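Local coordinates for bacterial Pleckstrin homology domain-containing protein (Shewanella loihica PV-4, PDB 3DCX) that is of unknown function but adopts a bacterial pleckstrin-homology fold, a scaffold that in eukaryotic relatives often binds phosphoinositides or proteins, at residues N3-L9 with L26-V32. Coordinates in Å, arbitrary orientation, origin at the centre of the assembly. Residues are numbered along the deposited sequence.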
loop_
_atom_site.group_PDB
_atom_site.type_symbol
_atom_site.label_atom_id
_atom_site.label_comp_id
_atom_site.label_asym_id
_atom_site.label_seq_id
_atom_site.Cartn_x
_atom_site.Cartn_y
_atom_site.Cartn_z
ATOM N N ASN A 3 27.027 17.997 -15.973
ATOM C CA ASN A 3 27.779 16.966 -15.230
ATOM C C ASN A 3 27.362 16.856 -13.749
ATOM O O ASN A 3 27.066 17.857 -13.098
ATOM C CB ASN A 3 29.293 17.225 -15.305
ATOM C CG ASN A 3 29.849 17.132 -16.737
ATOM O OD1 ASN A 3 29.449 16.275 -17.524
ATOM N ND2 ASN A 3 30.790 18.007 -17.060
ATOM N N ALA A 4 27.339 15.628 -13.233
ATOM C CA ALA A 4 27.130 15.379 -11.801
ATOM C C ALA A 4 28.502 15.187 -11.148
ATOM O O ALA A 4 29.394 14.549 -11.729
ATOM C CB ALA A 4 26.243 14.150 -11.580
ATOM N N ALA A 5 28.665 15.767 -9.962
ATOM C CA ALA A 5 29.886 15.651 -9.174
ATOM C C ALA A 5 29.622 14.745 -7.969
ATOM O O ALA A 5 28.596 14.884 -7.297
ATOM C CB ALA A 5 30.321 17.023 -8.705
ATOM N N GLU A 6 30.534 13.818 -7.708
ATOM C CA GLU A 6 30.445 12.960 -6.525
ATOM C C GLU A 6 30.740 13.770 -5.254
ATOM O O GLU A 6 31.625 14.617 -5.249
ATOM C CB GLU A 6 31.407 11.776 -6.655
ATOM C CG GLU A 6 30.925 10.503 -5.963
ATOM C CD GLU A 6 31.853 9.299 -6.197
ATOM O OE1 GLU A 6 32.395 9.160 -7.324
ATOM O OE2 GLU A 6 32.045 8.495 -5.245
ATOM N N VAL A 7 29.980 13.513 -4.192
ATOM C CA VAL A 7 30.113 14.242 -2.928
ATOM C C VAL A 7 30.832 13.389 -1.889
ATOM O O VAL A 7 30.577 12.195 -1.768
ATOM C CB VAL A 7 28.740 14.667 -2.379
ATOM C CG1 VAL A 7 28.891 15.375 -1.041
ATOM C CG2 VAL A 7 28.022 15.569 -3.379
ATOM N N ASN A 8 31.746 14.002 -1.149
ATOM C CA ASN A 8 32.457 13.306 -0.105
ATOM C C ASN A 8 31.504 12.835 0.987
ATOM O O ASN A 8 30.856 13.663 1.628
ATOM C CB ASN A 8 33.508 14.218 0.514
ATOM C CG ASN A 8 34.287 13.536 1.613
ATOM O OD1 ASN A 8 33.803 13.395 2.714
ATOM N ND2 ASN A 8 35.507 13.109 1.304
ATOM N N LEU A 9 31.459 11.527 1.212
ATOM C CA LEU A 9 30.479 10.925 2.105
ATOM C C LEU A 9 30.833 11.081 3.578
ATOM O O LEU A 9 29.960 10.979 4.412
ATOM C CB LEU A 9 30.299 9.440 1.784
ATOM C CG LEU A 9 29.705 9.049 0.427
ATOM C CD1 LEU A 9 29.482 7.532 0.381
ATOM C CD2 LEU A 9 28.409 9.818 0.134
ATOM N N LEU A 26 25.398 6.251 4.604
ATOM C CA LEU A 26 25.427 6.794 3.255
ATOM C C LEU A 26 26.135 5.840 2.309
ATOM O O LEU A 26 27.151 5.250 2.663
ATOM C CB LEU A 26 26.117 8.154 3.256
ATOM C CG LEU A 26 25.454 9.226 4.124
ATOM C CD1 LEU A 26 26.206 10.491 3.879
ATOM C CD2 LEU A 26 23.990 9.430 3.825
ATOM N N ALA A 27 25.583 5.648 1.119
ATOM C CA ALA A 27 26.204 4.744 0.137
ATOM C C ALA A 27 26.840 5.526 -1.007
ATOM O O ALA A 27 27.908 5.171 -1.521
ATOM C CB ALA A 27 25.167 3.694 -0.417
ATOM N N LEU A 28 26.175 6.596 -1.406
ATOM C CA LEU A 28 26.525 7.283 -2.625
ATOM C C LEU A 28 25.823 8.627 -2.668
ATOM O O LEU A 28 24.654 8.736 -2.292
ATOM C CB LEU A 28 26.069 6.422 -3.792
ATOM C CG LEU A 28 26.531 6.682 -5.210
ATOM C CD1 LEU A 28 28.077 6.783 -5.327
ATOM C CD2 LEU A 28 25.969 5.541 -6.042
ATOM N N ALA A 29 26.517 9.651 -3.156
ATOM C CA ALA A 29 25.887 10.924 -3.316
ATOM C C ALA A 29 26.439 11.749 -4.457
ATOM O O ALA A 29 27.641 11.824 -4.659
ATOM C CB ALA A 29 25.938 11.722 -2.009
ATOM N N TYR A 30 25.520 12.398 -5.176
ATOM C CA TYR A 30 25.884 13.243 -6.298
ATOM C C TYR A 30 25.319 14.656 -6.120
ATOM O O TYR A 30 24.209 14.854 -5.630
ATOM C CB TYR A 30 25.389 12.641 -7.613
ATOM C CG TYR A 30 26.021 11.315 -7.951
ATOM C CD1 TYR A 30 27.321 11.254 -8.452
ATOM C CD2 TYR A 30 25.338 10.116 -7.756
ATOM C CE1 TYR A 30 27.928 10.024 -8.755
ATOM C CE2 TYR A 30 25.942 8.873 -8.077
ATOM C CZ TYR A 30 27.228 8.844 -8.561
ATOM O OH TYR A 30 27.844 7.640 -8.866
ATOM N N ARG A 31 26.099 15.636 -6.545
ATOM C CA ARG A 31 25.620 16.997 -6.654
ATOM C C ARG A 31 25.424 17.429 -8.116
ATOM O O ARG A 31 26.213 17.119 -9.010
ATOM C CB ARG A 31 26.584 17.941 -5.951
ATOM C CG ARG A 31 25.985 19.318 -5.680
ATOM C CD ARG A 31 27.056 20.370 -5.534
ATOM N NE ARG A 31 27.561 20.493 -4.178
ATOM C CZ ARG A 31 28.621 19.854 -3.700
ATOM N NH1 ARG A 31 29.313 19.007 -4.461
ATOM N NH2 ARG A 31 28.982 20.065 -2.443
ATOM N N VAL A 32 24.345 18.140 -8.364
ATOM C CA VAL A 32 24.162 18.805 -9.646
ATOM C C VAL A 32 23.915 20.272 -9.305
ATOM O O VAL A 32 22.841 20.631 -8.824
ATOM C CB VAL A 32 23.018 18.180 -10.503
ATOM C CG1 VAL A 32 22.810 18.990 -11.793
ATOM C CG2 VAL A 32 23.355 16.745 -10.850
HETATM O O HOH W 1 29.574 9.665 -3.070
#
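Within residues 3-9, the short strand 5-6 pairs antiparallel with strand 26-32 as one outer edge of the five-stranded sheet of this bacterial pleckstrin-homology domain; the segment ends in the first residue of helix 9-16. Ala5 and Arg31 form the hydrogen-bonded pair: Ala5 N donates to Arg31 O (3.0 Å) and Arg31 N to Ala5 O (2.7 Å), both nearly linear. One step on, Glu6 and Tyr30 make a non-hydrogen-bonded pair, after which Val7 N donates to Ala29 O (2.9 Å). There the chains diverge, and a water takes over the next link, accepting from Ala29 N (3.1 Å) and able to donate to Val7 O (3.0 Å). Closely packed backbones also bring Tyr30 CA to 3.3 Å from Ala5 O, a CA-H...O contact.

Side chains alternate between the two faces. With Glu6 lies Tyr30, whose ring runs beside the aliphatic part of the glutamate (CG to Tyr30 CE1 4.1 Å) and carries its hydroxyl to the backbone N of Asp104, while the acid suits an exposed edge. On the side of Ala5 and Arg31, Val7 CB meets Ala29 CB at 4.1 Å, and both residues touch Leu12. Arg31 curls around Val7, its CB and NH1 each 3.8 Å from Val7 CG2.

Asn8 turns away to serve as N-cap of helix 9-16, which follows the strand after the link Val7-Asn8; its OD1 accepts from Glu11 N. Leu9 bends back over the strand near the classic bulge where Ala27 and Leu28 both face Phe39 of strand 35-40. Small Ala29 lets this long side chain settle close, Leu9 CD2 resting 3.8 Å from Ala29 CB.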